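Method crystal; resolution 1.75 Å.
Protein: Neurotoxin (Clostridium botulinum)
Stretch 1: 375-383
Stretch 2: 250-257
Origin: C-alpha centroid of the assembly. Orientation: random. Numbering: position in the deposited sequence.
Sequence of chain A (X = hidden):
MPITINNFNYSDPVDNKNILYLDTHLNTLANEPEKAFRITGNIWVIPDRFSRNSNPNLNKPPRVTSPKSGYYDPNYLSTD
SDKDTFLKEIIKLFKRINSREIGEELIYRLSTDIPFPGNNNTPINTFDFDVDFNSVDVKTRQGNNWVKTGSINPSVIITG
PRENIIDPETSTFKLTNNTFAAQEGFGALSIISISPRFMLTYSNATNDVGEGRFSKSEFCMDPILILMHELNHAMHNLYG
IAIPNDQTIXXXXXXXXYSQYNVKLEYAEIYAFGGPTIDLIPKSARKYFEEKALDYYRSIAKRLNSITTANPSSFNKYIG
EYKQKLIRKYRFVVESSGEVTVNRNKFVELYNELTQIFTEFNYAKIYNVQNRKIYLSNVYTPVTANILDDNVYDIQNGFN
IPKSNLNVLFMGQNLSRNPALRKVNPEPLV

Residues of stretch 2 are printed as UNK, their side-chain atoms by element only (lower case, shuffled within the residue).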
ATOM      1  N   TYR A 375       8.207   7.404  12.792  1.00 14.65           N
ATOM      2  CA  TYR A 375       6.867   7.476  12.221  1.00 15.02           C
ATOM      3  C   TYR A 375       6.076   8.633  12.836  1.00 15.82           C
ATOM      4  O   TYR A 375       5.295   9.295  12.153  1.00 16.74           O
ATOM      5  CB  TYR A 375       6.125   6.159  12.456  1.00 15.15           C
ATOM      6  CG  TYR A 375       4.718   6.149  11.909  1.00 15.08           C
ATOM      7  CD1 TYR A 375       4.482   6.133  10.534  1.00 15.25           C
ATOM      8  CD2 TYR A 375       3.617   6.169  12.766  1.00 15.06           C
ATOM      9  CE1 TYR A 375       3.178   6.137  10.025  1.00 15.88           C
ATOM     10  CE2 TYR A 375       2.314   6.171  12.268  1.00 17.75           C
ATOM     11  CZ  TYR A 375       2.103   6.154  10.896  1.00 16.96           C
ATOM     12  OH  TYR A 375       0.819   6.155  10.399  1.00 17.88           O
ATOM     13  N   LEU A 376       6.281   8.880  14.126  1.00 15.29           N
ATOM     14  CA  LEU A 376       5.568   9.956  14.809  1.00 16.89           C
ATOM     15  C   LEU A 376       6.320  11.287  14.856  1.00 17.15           C
ATOM     16  O   LEU A 376       6.126  12.078  15.781  1.00 19.30           O
ATOM     17  CB  LEU A 376       5.195   9.524  16.233  1.00 15.51           C
ATOM     18  CG  LEU A 376       4.230   8.336  16.324  1.00 14.50           C
ATOM     19  CD1 LEU A 376       3.946   8.024  17.794  1.00 16.48           C
ATOM     20  CD2 LEU A 376       2.938   8.656  15.578  1.00 15.43           C
ATOM     21  N   SER A 377       7.183  11.531  13.873  1.00 18.76           N
ATOM     22  CA  SER A 377       7.916  12.796  13.819  1.00 19.54           C
ATOM     23  C   SER A 377       6.882  13.909  13.759  1.00 19.98           C
ATOM     24  O   SER A 377       5.831  13.747  13.137  1.00 21.64           O
ATOM     25  CB  SER A 377       8.789  12.880  12.558  1.00 20.52           C
ATOM     26  OG  SER A 377      10.014  12.174  12.695  1.00 23.81           O
ATOM     27  N   ASN A 378       7.163  15.035  14.407  1.00 17.75           N
ATOM     28  CA  ASN A 378       6.226  16.149  14.355  1.00 18.38           C
ATOM     29  C   ASN A 378       6.153  16.576  12.895  1.00 17.31           C
ATOM     30  O   ASN A 378       7.136  16.462  12.165  1.00 17.57           O
ATOM     31  CB  ASN A 378       6.716  17.311  15.211  1.00 19.58           C
ATOM     32  CG  ASN A 378       6.831  16.946  16.671  1.00 24.38           C
ATOM     33  OD1 ASN A 378       6.091  16.096  17.167  1.00 26.34           O
ATOM     34  ND2 ASN A 378       7.750  17.595  17.374  1.00 24.49           N
ATOM     35  N   VAL A 379       4.995  17.057  12.464  1.00 18.23           N
ATOM     36  CA  VAL A 379       4.846  17.478  11.081  1.00 17.72           C
ATOM     37  C   VAL A 379       4.459  18.944  10.973  1.00 19.77           C
ATOM     38  O   VAL A 379       3.993  19.553  11.936  1.00 18.68           O
ATOM     39  CB  VAL A 379       3.804  16.613  10.338  1.00 18.18           C
ATOM     40  CG1 VAL A 379       4.256  15.154  10.340  1.00 16.71           C
ATOM     41  CG2 VAL A 379       2.440  16.746  10.996  1.00 18.83           C
ATOM     42  N   TYR A 380       4.671  19.507   9.793  1.00 18.75           N
ATOM     43  CA  TYR A 380       4.358  20.906   9.544  1.00 20.38           C
ATOM     44  C   TYR A 380       3.359  20.989   8.404  1.00 20.32           C
ATOM     45  O   TYR A 380       2.653  20.021   8.129  1.00 19.69           O
ATOM     46  CB  TYR A 380       5.643  21.658   9.200  1.00 22.78           C
ATOM     47  CG  TYR A 380       6.674  21.580  10.299  1.00 24.90           C
ATOM     48  CD1 TYR A 380       6.565  22.370  11.442  1.00 27.51           C
ATOM     49  CD2 TYR A 380       7.741  20.686  10.215  1.00 26.03           C
ATOM     50  CE1 TYR A 380       7.497  22.274  12.476  1.00 30.52           C
ATOM     51  CE2 TYR A 380       8.675  20.581  11.242  1.00 28.29           C
ATOM     52  CZ  TYR A 380       8.549  21.376  12.368  1.00 30.34           C
ATOM     53  OH  TYR A 380       9.476  21.273  13.379  1.00 32.72           O
ATOM     54  N   THR A 381       3.283  22.136   7.736  1.00 18.88           N
ATOM     55  CA  THR A 381       2.333  22.267   6.641  1.00 17.79           C
ATOM     56  C   THR A 381       2.770  21.392   5.472  1.00 16.60           C
ATOM     57  O   THR A 381       3.925  21.431   5.058  1.00 18.75           O
ATOM     58  CB  THR A 381       2.220  23.726   6.153  1.00 19.28           C
ATOM     59  OG1 THR A 381       1.909  24.575   7.263  1.00 20.20           O
ATOM     60  CG2 THR A 381       1.111  23.850   5.117  1.00 19.62           C
ATOM     61  N   PRO A 382       1.850  20.576   4.939  1.00 17.56           N
ATOM     62  CA  PRO A 382       2.161  19.693   3.811  1.00 18.17           C
ATOM     63  C   PRO A 382       2.501  20.505   2.566  1.00 19.49           C
ATOM     64  O   PRO A 382       2.033  21.635   2.408  1.00 20.27           O
ATOM     65  CB  PRO A 382       0.866  18.898   3.624  1.00 18.16           C
ATOM     66  CG  PRO A 382       0.231  18.931   4.979  1.00 18.71           C
ATOM     67  CD  PRO A 382       0.476  20.346   5.416  1.00 16.61           C
ATOM     68  N   VAL A 383       3.318  19.930   1.693  1.00 18.72           N
ATOM     69  CA  VAL A 383       3.694  20.599   0.454  1.00 19.12           C
ATOM     70  C   VAL A 383       3.407  19.679  -0.722  1.00 19.99           C
ATOM     71  O   VAL A 383       3.155  18.488  -0.547  1.00 19.68           O
ATOM     72  CB  VAL A 383       5.202  20.973   0.427  1.00 19.01           C
ATOM     73  CG1 VAL A 383       5.507  21.996   1.515  1.00 19.18           C
ATOM     74  CG2 VAL A 383       6.062  19.729   0.609  1.00 17.41           C
ATOM     75  N   UNK A 250       0.500   3.247  23.543  1.00 17.68           N
ATOM     76  CA  UNK A 250       0.078   4.632  23.739  1.00 17.34           C
ATOM     77  C   UNK A 250       1.254   5.590  23.640  1.00 18.24           C
ATOM     78  O   UNK A 250       2.224   5.487  24.394  1.00 17.99           O
ATOM     79  c   UNK A 250      -0.630   4.781  25.090  1.00 18.12           C
ATOM     80  o   UNK A 250      -1.867   4.090  25.065  1.00 20.94           O
ATOM     81  N   UNK A 251       1.152   6.528  22.701  1.00 18.79           N
ATOM     82  CA  UNK A 251       2.223   7.484  22.447  1.00 19.77           C
ATOM     83  C   UNK A 251       1.690   8.902  22.260  1.00 18.08           C
ATOM     84  O   UNK A 251       0.510   9.171  22.467  1.00 20.02           O
ATOM     85  o   UNK A 251       3.213   5.682  21.130  1.00 25.62           O
ATOM     86  c   UNK A 251       2.976   7.079  21.175  1.00 21.70           C
ATOM     87  N   UNK A 252       2.583   9.797  21.851  1.00 20.92           N
ATOM     88  CA  UNK A 252       2.221  11.187  21.607  1.00 22.20           C
ATOM     89  C   UNK A 252       2.941  11.707  20.370  1.00 23.24           C
ATOM     90  O   UNK A 252       3.956  11.162  19.944  1.00 23.95           O
ATOM     91  c   UNK A 252       2.610  12.103  22.794  1.00 22.48           C
ATOM     92  c   UNK A 252       4.116  12.080  22.997  1.00 23.17           C
ATOM     93  c   UNK A 252       1.880  11.662  24.063  1.00 24.48           C
ATOM     94  N   UNK A 253       2.398  12.772  19.797  1.00 25.79           N
ATOM     95  CA  UNK A 253       2.992  13.402  18.629  1.00 27.28           C
ATOM     96  C   UNK A 253       2.292  14.747  18.492  1.00 30.29           C
ATOM     97  O   UNK A 253       1.373  15.050  19.254  1.00 30.07           O
ATOM     98  c   UNK A 253       1.313  12.532  16.946  1.00 26.72           C
ATOM     99  c   UNK A 253       2.782  12.553  17.347  1.00 28.07           C
ATOM    100  o   UNK A 253       3.563  13.104  16.277  1.00 26.99           O
ATOM    101  N   UNK A 254       2.727  15.560  17.541  1.00 32.30           N
ATOM    102  CA  UNK A 254       2.102  16.858  17.349  1.00 36.03           C
ATOM    103  C   UNK A 254       1.838  17.088  15.869  1.00 39.22           C
ATOM    104  O   UNK A 254       2.750  16.994  15.043  1.00 38.12           O
ATOM    105  o   UNK A 254       4.313  17.872  17.431  1.00 41.44           O
ATOM    106  c   UNK A 254       2.993  17.957  17.932  1.00 36.01           C
ATOM    107  N   UNK A 255       0.578  17.371  15.545  1.00 41.35           N
ATOM    108  CA  UNK A 255       0.155  17.595  14.167  1.00 44.22           C
ATOM    109  C   UNK A 255       0.661  18.903  13.583  1.00 45.47           C
ATOM    110  O   UNK A 255       1.544  19.551  14.146  1.00 45.20           O
ATOM    111  c   UNK A 255      -1.374  17.548  14.064  1.00 42.43           C
ATOM    112  c   UNK A 255      -2.045  18.624  14.886  1.00 45.93           C
ATOM    113  n   UNK A 255      -3.002  18.229  15.717  1.00 47.52           N
ATOM    114  o   UNK A 255      -1.712  19.798  14.774  1.00 43.78           O
ATOM    115  N   UNK A 256       0.083  19.283  12.446  1.00 48.49           N
ATOM    116  CA  UNK A 256       0.461  20.502  11.738  1.00 50.60           C
ATOM    117  C   UNK A 256       0.020  21.786  12.444  1.00 52.32           C
ATOM    118  O   UNK A 256       0.421  22.884  12.052  1.00 52.72           O
ATOM    119  c   UNK A 256      -1.643  20.534  10.340  1.00 50.16           C
ATOM    120  c   UNK A 256       0.340  19.249   9.565  1.00 49.80           C
ATOM    121  c   UNK A 256      -2.294  20.562   8.966  1.00 49.43           C
ATOM    122  c   UNK A 256      -0.113  20.500  10.300  1.00 50.48           C
ATOM    123  N   UNK A 257      -0.803  21.643  13.480  1.00 54.23           N
ATOM    124  CA  UNK A 257      -1.299  22.783  14.247  1.00 56.53           C
ATOM    125  C   UNK A 257      -1.182  22.555  15.756  1.00 58.09           C
ATOM    126  O   UNK A 257      -0.357  23.182  16.422  1.00 59.38           O
ATOM    127  c   UNK A 257      -2.991  23.446  12.464  1.00 58.30           C
ATOM    128  c   UNK A 257      -3.897  22.741  11.680  1.00 58.88           C
ATOM    129  c   UNK A 257      -3.445  24.181   9.801  1.00 58.96           C
ATOM    130  c   UNK A 257      -4.127  23.102  10.354  1.00 59.14           C
ATOM    131  c   UNK A 257      -2.765  23.063  13.900  1.00 57.37           C
ATOM    132  c   UNK A 257      -2.536  24.894  10.576  1.00 59.23           C
ATOM    133  c   UNK A 257      -2.314  24.523  11.902  1.00 59.04           C
TER
HETATM  134  O   HOH W   1       2.998  13.570  13.772  1.00 23.25           O

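Position 250 carries one carbon and one oxygen beyond CA, and neither comes within reach of stretch 1. A single carbon ending in a single oxygen is a serine, Ser250, part of the strand that runs through 253.

Position 251 has the same two atoms, one carbon and one oxygen, but here the CA-to-CB bond points toward stretch 1. Its CB lies 3.6 Å from CD1 of Leu376, so the leucine tip packs against the carbon. This is again serine, Ser251, and its OG is satisfied by a residue adjoining the stretches.

At position 252 the side chain is three carbons, one carrying the other two, with no heteroatom. Its CA-to-CB bond points away from stretch 1, as strand alternation demands, and what meets stretch 1 is the backbone: O of 252 is 3.8 Å from CD1 of Leu376. The forked, purely carbon side chain identifies Val252.

Position 253 turns back toward stretch 1. Its first carbon carries one carbon and one oxygen, and that oxygen sits 2.8 Å from O of Leu376. A branch bearing one oxygen and one carbon is threonine, Thr253. OG1 donates to the Leu376 carbonyl and accepts from water 1, 2.6 Å from the water oxygen; the same water donates to O of Ser377 at 2.9 Å. One hydroxyl thus ties the strand end to two successive carbonyls, one directly and the other through water.

Position 254 again has one carbon and one oxygen, set sideways, with the oxygen near the amide end of Asn378. It is Ser254, chi1 in p. OG donates to OD1 of Asn378 at 2.5 Å, but OG is too close to a neighbouring atom in the model, so its exact place is less sure. The backbone adds a weak hydrogen bond, N of Val379 to O of Ser254, 3.4 Å long though nearly straight at 164°.

Position 255 shows two carbons, the second bearing one oxygen and one nitrogen: an amide, hence Asn255. Its CA-to-CB bond points away from stretch 1, and the side chain serves its own loop, OD1 accepting a very short hydrogen bond from N of 257 at 2.4 Å.

Position 256 has four carbons, forked at the first, with one arm two carbons long, and its short arm faces stretch 1. This is Ile256, whose CG2 lies 3.6 Å from CG2 of Val379 and 4.3 Å from CD of Pro382.

Position 257 is one carbon followed by a six-carbon ring without a hydroxyl, Phe257. Its CA-to-CB bond points away, and although the ring end comes nearer, it makes no contact with stretch 1.

The contact joins a strand end and its following loop to an irregular segment, burying 451 Å² in all. Leu376 packs on Ser251 at one end, and Ile256 packs on Val379 at the other; between them, Thr253 and Ser254 supply hydroxyl donors. The rule to read is economical: small hydroxyl side chains answer a backbone carbonyl and a side-chain amide oxygen, while a single weak backbone hydrogen bond crosses beside them.

Stretch 2 250-257: SSVTSNIF
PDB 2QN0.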